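Local coordinates for protein histidine kinase (Paraburkholderia phymatum, PDB 6NB0) that probably catalyses the ATP-dependent phosphorylation of a protein histidine, as a sensor kinase of a phosphorelay, at residues A152-V157 / A225-L230; A177-L182 / L251-R256; R256-H261 / L278-S283. All blocks are in the same frame, centred on the assembly; numbering follows the deposited sequence.

Overall arrangement
All three contacts belong to the alpha/beta sandwich that follows the phospho-acceptor helices. Interactions 2 and 3 form one continuous core, their centres about 8 Å apart, and helix 252-260 serves both. Ala179 CB of interaction 2 lies 3.8 Å from Phe280 CE2 and 3.9 Å from Val257 CG1 of interaction 3, so helix, helix and strand meet there. Interaction 1 lies at the surface, about 19 Å from the centre of interaction 2, and reaches it through the loop 225-230, where Val229 CG1 sits 3.7 Å from Trp181 CH2. Interactions 1 and 3 do not touch; their nearest atoms are about 9 Å apart, on opposite sides of the chain's centre.

Interaction 1 of 3, residues A152-V157 / A225-L230; sequences ARRGIV and ALPHVL
Arg154 reaches over Pro227 and Leu226 with a side chain folded back on itself, bent at both chi2 and chi3. Its CD packs 3.7 Å from Pro227 CD, the two side chains running past each other in opposite directions. Further out, the guanidinium receives Leu226 CD1 over one face, off toward the rim, with Arg154 NE 3.7 Å from that methyl. NH1 of Arg154 then donates to the carbonyl O of Pro227 at 2.9 Å; the donor lies nearly in line with the C=O, although the hydrogen bond itself is bent (N-H...O 146°) and the acceptor sits 20° out of the guanidinium plane. The same NH1 forms a salt bridge with Glu189, and NH2 bonds to Ser191 O, so Pro227, Glu189 and Ser191 together hold the buried guanidinium. In the histidine kinase sandwich, this contact ties the C-terminal end of helix 135-154, closed by a Schellman motif with Gly155 at positive phi, to the loop leading into helix 232-238. Pro227 also meets Arg153, whose CD lies 3.7 Å from Pro227 CB, while the far end of that arginine turns back to the carbonyl of Glu148. His228 ND1 approaches Arg154 NH1 to 3.5 Å without bonding to it, their planes 75° apart; ND1 is hydrogen-bonded to Glu189, the carboxylate that holds both side chains.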
loop_
_atom_site.group_PDB
_atom_site.type_symbol
_atom_site.label_atom_id
_atom_site.label_comp_id
_atom_site.label_asym_id
_atom_site.label_seq_id
_atom_site.Cartn_x
_atom_site.Cartn_y
_atom_site.Cartn_z
ATOM N N ALA A 152 -2.923 5.348 -23.207
ATOM C CA ALA A 152 -3.250 4.819 -24.533
ATOM C C ALA A 152 -4.655 4.220 -24.557
ATOM O O ALA A 152 -5.433 4.471 -25.485
ATOM C CB ALA A 152 -2.208 3.785 -24.967
ATOM N N ARG A 153 -5.023 3.459 -23.525
ATOM C CA ARG A 153 -6.333 2.827 -23.550
ATOM C C ARG A 153 -7.465 3.795 -23.211
ATOM O O ARG A 153 -8.635 3.433 -23.381
ATOM C CB ARG A 153 -6.384 1.611 -22.605
ATOM C CG ARG A 153 -6.470 1.960 -21.116
ATOM C CD ARG A 153 -6.202 0.698 -20.269
ATOM N NE ARG A 153 -4.790 0.301 -20.344
ATOM C CZ ARG A 153 -4.339 -0.915 -20.042
ATOM N NH1 ARG A 153 -5.191 -1.857 -19.639
ATOM N NH2 ARG A 153 -3.041 -1.190 -20.149
ATOM N N ARG A 154 -7.149 5.010 -22.773
ATOM C CA ARG A 154 -8.138 6.062 -22.564
ATOM C C ARG A 154 -8.135 7.106 -23.676
ATOM O O ARG A 154 -8.911 8.076 -23.612
ATOM C CB ARG A 154 -7.893 6.742 -21.207
ATOM C CG ARG A 154 -8.227 5.884 -19.989
ATOM C CD ARG A 154 -9.731 5.959 -19.694
ATOM N NE ARG A 154 -10.087 7.307 -19.271
ATOM C CZ ARG A 154 -10.087 7.711 -18.000
ATOM N NH1 ARG A 154 -9.791 6.845 -17.037
ATOM N NH2 ARG A 154 -10.379 8.979 -17.697
ATOM N N GLY A 155 -7.291 6.936 -24.698
ATOM C CA GLY A 155 -7.270 7.898 -25.786
ATOM C C GLY A 155 -6.668 9.238 -25.412
ATOM O O GLY A 155 -6.934 10.242 -26.081
ATOM N N ILE A 156 -5.829 9.272 -24.393
ATOM C CA ILE A 156 -5.211 10.509 -23.898
ATOM C C ILE A 156 -3.819 10.631 -24.492
ATOM O O ILE A 156 -3.035 9.670 -24.457
ATOM C CB ILE A 156 -5.158 10.524 -22.361
ATOM C CG1 ILE A 156 -6.535 10.225 -21.741
ATOM C CG2 ILE A 156 -4.580 11.844 -21.833
ATOM C CD1 ILE A 156 -7.643 11.059 -22.292
ATOM N N VAL A 157 -3.503 11.809 -25.034
ATOM C CA VAL A 157 -2.175 12.083 -25.577
ATOM C C VAL A 157 -1.317 12.615 -24.437
ATOM O O VAL A 157 -1.739 13.526 -23.712
ATOM C CB VAL A 157 -2.254 13.091 -26.740
ATOM C CG1 VAL A 157 -0.857 13.471 -27.242
ATOM C CG2 VAL A 157 -3.102 12.500 -27.893
ATOM N N ALA A 225 -17.635 3.173 -17.541
ATOM C CA ALA A 225 -17.377 2.729 -18.908
ATOM C C ALA A 225 -15.930 2.942 -19.353
ATOM O O ALA A 225 -15.554 2.502 -20.445
ATOM C CB ALA A 225 -18.321 3.447 -19.879
ATOM N N LEU A 226 -15.123 3.601 -18.560
ATOM C CA LEU A 226 -13.745 3.883 -18.934
ATOM C C LEU A 226 -12.792 2.981 -18.167
ATOM O O LEU A 226 -13.058 2.666 -17.004
ATOM C CB LEU A 226 -13.378 5.351 -18.638
ATOM C CG LEU A 226 -14.253 6.428 -19.296
ATOM C CD1 LEU A 226 -13.730 7.829 -18.955
ATOM C CD2 LEU A 226 -14.355 6.234 -20.817
ATOM N N PRO A 227 -11.689 2.546 -18.782
ATOM C CA PRO A 227 -10.662 1.822 -18.015
ATOM C C PRO A 227 -10.111 2.711 -16.912
ATOM O O PRO A 227 -10.085 3.936 -17.028
ATOM C CB PRO A 227 -9.579 1.497 -19.054
ATOM C CG PRO A 227 -10.242 1.678 -20.405
ATOM C CD PRO A 227 -11.384 2.642 -20.226
ATOM N N HIS A 228 -9.648 2.079 -15.835
ATOM C CA HIS A 228 -9.063 2.825 -14.729
ATOM C C HIS A 228 -7.869 2.069 -14.178
ATOM O O HIS A 228 -7.763 0.852 -14.329
ATOM C CB HIS A 228 -10.091 3.037 -13.606
ATOM C CG HIS A 228 -11.248 3.890 -14.015
ATOM N ND1 HIS A 228 -11.134 5.249 -14.208
ATOM C CD2 HIS A 228 -12.540 3.579 -14.259
ATOM C CE1 HIS A 228 -12.314 5.738 -14.557
ATOM N NE2 HIS A 228 -13.180 4.744 -14.600
ATOM N N VAL A 229 -6.976 2.805 -13.517
ATOM C CA VAL A 229 -5.866 2.226 -12.771
ATOM C C VAL A 229 -6.007 2.490 -11.269
ATOM O O VAL A 229 -5.795 1.592 -10.452
ATOM C CB VAL A 229 -4.519 2.776 -13.305
ATOM C CG1 VAL A 229 -3.370 2.431 -12.387
ATOM C CG2 VAL A 229 -4.227 2.242 -14.710
ATOM N N LEU A 230 -6.375 3.714 -10.896
ATOM C CA LEU A 230 -6.467 4.047 -9.474
ATOM C C LEU A 230 -7.695 3.386 -8.832
ATOM O O LEU A 230 -8.677 3.046 -9.495
ATOM C CB LEU A 230 -6.500 5.573 -9.293
ATOM C CG LEU A 230 -5.290 6.323 -9.884
ATOM C CD1 LEU A 230 -5.403 7.856 -9.697
ATOM C CD2 LEU A 230 -3.930 5.816 -9.284
#

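Interaction 2 of 3, residues A177-L182 / L251-R256; sequences AAALWL and LALCKR
Leu182 and Leu253 are the two large bumps of this helix pair, and each projects toward the opposite backbone. With CG anti to the backbone N (chi1 -166°), Leu253 sends CD2 into the shallow dip that Ala178 and Ala179 leave on helix 173-189. The methyl settles on the main chain itself, 3.5 Å from Ala179 N, and the two alanine methyls form the walls of the dip: CB of Ala178 is 3.9 Å from Leu253 CD2, and CB of Ala179 lies about as near. The other branch of Leu253, CD1, leans against Ala178 CB. Leu182 fills the complementary hollow, between Leu251, Leu253 and Cys254. Its CD2 comes within 3.7 Å of Leu253 CB, and CG meets Leu251 CD2 at 4.2 Å, where the N-cap residue of helix 252-260 closes one side. The helices cross obliquely, nearer antiparallel than parallel, at 136° between their N-to-C directions, with segment axes approaching to 8.5 Å; small residues at the centre allow Ala179 and Cys254 to bring their CA atoms within 4.7 Å. Both helices belong to the layer packed on the mixed sheet of the alpha/beta sandwich characteristic of the histidine kinase ATP-binding domain. Cys254 fits in the seam beside Leu182: its SG touches CD2 of that leucine at 3.9 Å and also lies close to Ala179 O, a contact and not an assigned hydrogen bond. Beyond the pair, Phe265 of strand 264-267 backs Leu251 and Cys254, and Leu230 also touches Leu182.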
loop_
_atom_site.group_PDB
_atom_site.type_symbol
_atom_site.label_atom_id
_atom_site.label_comp_id
_atom_site.label_asym_id
_atom_site.label_seq_id
_atom_site.Cartn_x
_atom_site.Cartn_y
_atom_site.Cartn_z
ATOM N N ALA A 177 10.011 8.513 -8.795
ATOM C CA ALA A 177 9.367 7.861 -9.927
ATOM C C ALA A 177 7.911 7.580 -9.618
ATOM O O ALA A 177 7.053 7.782 -10.466
ATOM C CB ALA A 177 10.073 6.551 -10.287
ATOM N N ALA A 178 7.621 7.086 -8.414
ATOM C CA ALA A 178 6.226 6.849 -8.043
ATOM C C ALA A 178 5.430 8.156 -8.048
ATOM O O ALA A 178 4.284 8.204 -8.520
ATOM C CB ALA A 178 6.191 6.175 -6.663
ATOM N N ALA A 179 6.033 9.232 -7.536
ATOM C CA ALA A 179 5.345 10.518 -7.461
ATOM C C ALA A 179 5.016 11.062 -8.842
ATOM O O ALA A 179 3.901 11.542 -9.075
ATOM C CB ALA A 179 6.191 11.524 -6.666
ATOM N N LEU A 180 5.967 10.984 -9.781
ATOM C CA LEU A 180 5.698 11.496 -11.118
ATOM C C LEU A 180 4.690 10.620 -11.841
ATOM O O LEU A 180 3.821 11.128 -12.559
ATOM C CB LEU A 180 6.989 11.599 -11.921
ATOM C CG LEU A 180 8.028 12.564 -11.313
ATOM C CD1 LEU A 180 9.297 12.469 -12.118
ATOM C CD2 LEU A 180 7.522 13.995 -11.318
ATOM N N TRP A 181 4.802 9.303 -11.674
ATOM C CA TRP A 181 3.792 8.402 -12.234
ATOM C C TRP A 181 2.385 8.812 -11.801
ATOM O O TRP A 181 1.462 8.883 -12.620
ATOM C CB TRP A 181 4.113 6.971 -11.782
ATOM C CG TRP A 181 3.137 5.915 -12.287
ATOM C CD1 TRP A 181 3.263 5.145 -13.409
ATOM C CD2 TRP A 181 1.915 5.509 -11.645
ATOM N NE1 TRP A 181 2.166 4.276 -13.515
ATOM C CE2 TRP A 181 1.332 4.496 -12.441
ATOM C CE3 TRP A 181 1.251 5.915 -10.468
ATOM C CZ2 TRP A 181 0.122 3.876 -12.097
ATOM C CZ3 TRP A 181 0.050 5.292 -10.131
ATOM C CH2 TRP A 181 -0.504 4.300 -10.943
ATOM N N LEU A 182 2.204 9.091 -10.504
ATOM C CA LEU A 182 0.869 9.406 -9.994
ATOM C C LEU A 182 0.421 10.782 -10.452
ATOM O O LEU A 182 -0.754 10.980 -10.787
ATOM C CB LEU A 182 0.869 9.319 -8.460
ATOM C CG LEU A 182 -0.461 9.628 -7.738
ATOM C CD1 LEU A 182 -1.578 8.686 -8.228
ATOM C CD2 LEU A 182 -0.283 9.475 -6.215
ATOM N N LEU A 251 -3.821 11.715 -3.935
ATOM C CA LEU A 251 -2.558 12.357 -4.302
ATOM C C LEU A 251 -1.554 12.376 -3.147
ATOM O O LEU A 251 -0.494 13.001 -3.263
ATOM C CB LEU A 251 -2.816 13.785 -4.821
ATOM C CG LEU A 251 -3.459 13.789 -6.221
ATOM C CD1 LEU A 251 -4.046 15.148 -6.628
ATOM C CD2 LEU A 251 -2.495 13.278 -7.293
ATOM N N ALA A 252 -1.882 11.714 -2.039
ATOM C CA ALA A 252 -1.032 11.722 -0.859
ATOM C C ALA A 252 0.419 11.367 -1.187
ATOM O O ALA A 252 1.351 11.955 -0.621
ATOM C CB ALA A 252 -1.597 10.748 0.167
ATOM N N LEU A 253 0.633 10.392 -2.083
ATOM C CA LEU A 253 2.003 9.994 -2.414
ATOM C C LEU A 253 2.809 11.168 -2.972
ATOM O O LEU A 253 3.957 11.379 -2.574
ATOM C CB LEU A 253 2.001 8.823 -3.404
ATOM C CG LEU A 253 3.344 8.093 -3.575
ATOM C CD1 LEU A 253 3.104 6.655 -4.053
ATOM C CD2 LEU A 253 4.233 8.784 -4.573
ATOM N N CYS A 254 2.235 11.929 -3.915
ATOM C CA CYS A 254 2.913 13.134 -4.418
ATOM C C CYS A 254 3.290 14.099 -3.294
ATOM O O CYS A 254 4.413 14.613 -3.244
ATOM C CB CYS A 254 2.016 13.858 -5.427
ATOM S SG CYS A 254 1.554 12.815 -6.832
ATOM N N LYS A 255 2.342 14.390 -2.410
ATOM C CA LYS A 255 2.601 15.324 -1.315
ATOM C C LYS A 255 3.675 14.790 -0.371
ATOM O O LYS A 255 4.601 15.523 0.021
ATOM C CB LYS A 255 1.303 15.592 -0.550
ATOM C CG LYS A 255 1.460 16.542 0.653
ATOM C CD LYS A 255 0.108 16.793 1.319
ATOM C CE LYS A 255 0.229 17.792 2.476
ATOM N NZ LYS A 255 0.714 17.128 3.704
ATOM N N ARG A 256 3.560 13.516 0.022
ATOM C CA ARG A 256 4.521 12.948 0.965
ATOM C C ARG A 256 5.928 12.947 0.384
ATOM O O ARG A 256 6.899 13.277 1.079
ATOM C CB ARG A 256 4.103 11.527 1.341
ATOM C CG ARG A 256 3.191 11.450 2.553
ATOM C CD ARG A 256 3.915 11.921 3.784
ATOM N NE ARG A 256 3.962 10.907 4.830
ATOM C CZ ARG A 256 4.978 10.761 5.671
ATOM N NH1 ARG A 256 6.036 11.555 5.565
ATOM N NH2 ARG A 256 4.940 9.816 6.611
#

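Interaction 3 of 3, residues R256-H261 / L278-S283; sequences RVAEAH and LKFRAS
Phe280 projects from strand 276-283 against Ala258 and Val257 of the helix. From CB, a chi1 of 178° swings the ring opposite the backbone nitrogen, which carries it away from its own strand and up to the helix. CD2 is the first ring atom to meet it, 3.8 Å from Ala258 CB. CE2 comes closer, 3.5 Å from the same methyl, which approaches the ring obliquely, and it also lies near the backbone N of Ala258. At the tip, CZ rests by Ala258 CA and, at the ring edge and near its plane, meets Val257 CG1 at 4.3 Å. Leu176 of helix 173-189 also touches Phe280, placing the aromatic group between two helices and the sheet. Here the C-terminal half of helix 252-260 lies on the mixed sheet of the histidine kinase alpha/beta sandwich, its short segment inclined only 30° to strand 278-283. The chain leaves that helix at His261 and returns as edge strand 264-267, which pairs antiparallel with 276-283. The turn is pinned to the strand end by Ser283 N, which donates to His261 O at 2.9 Å in a nearly straight bond (160°). Beside it, His261 CB packs 3.7 Å from Ala282 CB. The imidazole is fixed by ND1, which donates to Val257 O at 3.0 Å with the acceptor exactly in the ring plane; His261 N reaches that oxygen from the opposite face of the carbonyl plane. NE2 is hydrogen-bonded to the backbone N of Asp172.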
loop_
_atom_site.group_PDB
_atom_site.type_symbol
_atom_site.label_atom_id
_atom_site.label_comp_id
_atom_site.label_asym_id
_atom_site.label_seq_id
_atom_site.Cartn_x
_atom_site.Cartn_y
_atom_site.Cartn_z
ATOM N N ARG A 256 3.560 13.516 0.022
ATOM C CA ARG A 256 4.521 12.948 0.965
ATOM C C ARG A 256 5.928 12.947 0.384
ATOM O O ARG A 256 6.899 13.277 1.079
ATOM C CB ARG A 256 4.103 11.527 1.341
ATOM C CG ARG A 256 3.191 11.450 2.553
ATOM C CD ARG A 256 3.915 11.921 3.784
ATOM N NE ARG A 256 3.962 10.907 4.830
ATOM C CZ ARG A 256 4.978 10.761 5.671
ATOM N NH1 ARG A 256 6.036 11.555 5.565
ATOM N NH2 ARG A 256 4.940 9.816 6.611
ATOM N N VAL A 257 6.057 12.561 -0.881
ATOM C CA VAL A 257 7.383 12.444 -1.469
ATOM C C VAL A 257 7.971 13.830 -1.698
ATOM O O VAL A 257 9.155 14.066 -1.457
ATOM C CB VAL A 257 7.305 11.614 -2.766
ATOM C CG1 VAL A 257 8.621 11.697 -3.559
ATOM C CG2 VAL A 257 6.958 10.153 -2.446
ATOM N N ALA A 258 7.139 14.778 -2.140
ATOM C CA ALA A 258 7.606 16.158 -2.288
ATOM C C ALA A 258 8.125 16.705 -0.966
ATOM O O ALA A 258 9.235 17.256 -0.893
ATOM C CB ALA A 258 6.474 17.037 -2.835
ATOM N N GLU A 259 7.338 16.558 0.107
ATOM C CA GLU A 259 7.747 17.144 1.370
ATOM C C GLU A 259 8.943 16.412 1.958
ATOM O O GLU A 259 9.763 17.032 2.633
ATOM C CB GLU A 259 6.576 17.169 2.350
ATOM C CG GLU A 259 5.482 18.123 1.850
ATOM C CD GLU A 259 4.256 18.175 2.736
ATOM O OE1 GLU A 259 4.198 17.418 3.735
ATOM O OE2 GLU A 259 3.352 18.985 2.419
ATOM N N ALA A 260 9.078 15.115 1.672
ATOM C CA ALA A 260 10.243 14.365 2.133
ATOM C C ALA A 260 11.520 14.835 1.441
ATOM O O ALA A 260 12.612 14.721 2.015
ATOM C CB ALA A 260 10.024 12.870 1.886
ATOM N N HIS A 261 11.402 15.367 0.220
ATOM C CA HIS A 261 12.523 15.991 -0.475
ATOM C C HIS A 261 12.599 17.502 -0.225
ATOM O O HIS A 261 13.088 18.237 -1.086
ATOM C CB HIS A 261 12.448 15.710 -1.984
ATOM C CG HIS A 261 12.797 14.298 -2.364
ATOM N ND1 HIS A 261 11.877 13.273 -2.341
ATOM C CD2 HIS A 261 13.962 13.749 -2.789
ATOM C CE1 HIS A 261 12.463 12.148 -2.720
ATOM N NE2 HIS A 261 13.727 12.413 -3.005
ATOM N N LEU A 278 -1.297 20.216 -11.516
ATOM C CA LEU A 278 -0.670 19.659 -10.321
ATOM C C LEU A 278 0.783 20.112 -10.347
ATOM O O LEU A 278 1.459 19.954 -11.375
ATOM C CB LEU A 278 -0.729 18.126 -10.318
ATOM C CG LEU A 278 -2.103 17.455 -10.497
ATOM C CD1 LEU A 278 -1.975 15.921 -10.528
ATOM C CD2 LEU A 278 -3.082 17.896 -9.372
ATOM N N LYS A 279 1.265 20.685 -9.248
ATOM C CA LYS A 279 2.612 21.243 -9.219
ATOM C C LYS A 279 3.399 20.505 -8.148
ATOM O O LYS A 279 2.992 20.483 -6.979
ATOM C CB LYS A 279 2.607 22.745 -8.940
ATOM C CG LYS A 279 1.994 23.588 -10.088
ATOM C CD LYS A 279 1.990 25.064 -9.719
ATOM C CE LYS A 279 1.201 25.862 -10.727
ATOM N NZ LYS A 279 1.364 27.337 -10.491
ATOM N N PHE A 280 4.528 19.933 -8.554
ATOM C CA PHE A 280 5.424 19.167 -7.692
ATOM C C PHE A 280 6.776 19.882 -7.638
ATOM O O PHE A 280 7.309 20.295 -8.672
ATOM C CB PHE A 280 5.532 17.732 -8.249
ATOM C CG PHE A 280 6.471 16.823 -7.482
ATOM C CD1 PHE A 280 7.827 16.788 -7.782
ATOM C CD2 PHE A 280 5.984 15.978 -6.490
ATOM C CE1 PHE A 280 8.689 15.927 -7.082
ATOM C CE2 PHE A 280 6.850 15.119 -5.780
ATOM C CZ PHE A 280 8.187 15.098 -6.081
ATOM N N ARG A 281 7.324 20.067 -6.432
ATOM C CA ARG A 281 8.674 20.600 -6.296
ATOM C C ARG A 281 9.464 19.744 -5.320
ATOM O O ARG A 281 8.926 19.292 -4.304
ATOM C CB ARG A 281 8.718 22.045 -5.736
ATOM C CG ARG A 281 7.967 23.132 -6.450
ATOM C CD ARG A 281 8.320 24.483 -5.761
ATOM N NE ARG A 281 8.056 24.514 -4.313
ATOM C CZ ARG A 281 8.986 24.422 -3.355
ATOM N NH1 ARG A 281 10.267 24.285 -3.668
ATOM N NH2 ARG A 281 8.638 24.467 -2.073
ATOM N N ALA A 282 10.758 19.587 -5.592
ATOM C CA ALA A 282 11.643 18.814 -4.728
ATOM C C ALA A 282 13.002 19.485 -4.732
ATOM O O ALA A 282 13.432 19.989 -5.770
ATOM C CB ALA A 282 11.751 17.347 -5.202
ATOM N N SER A 283 13.669 19.509 -3.575
ATOM C CA SER A 283 14.994 20.092 -3.500
ATOM C C SER A 283 15.984 19.203 -4.240
ATOM O O SER A 283 15.893 17.978 -4.202
ATOM C CB SER A 283 15.423 20.276 -2.038
ATOM O OG SER A 283 16.756 20.710 -1.967
#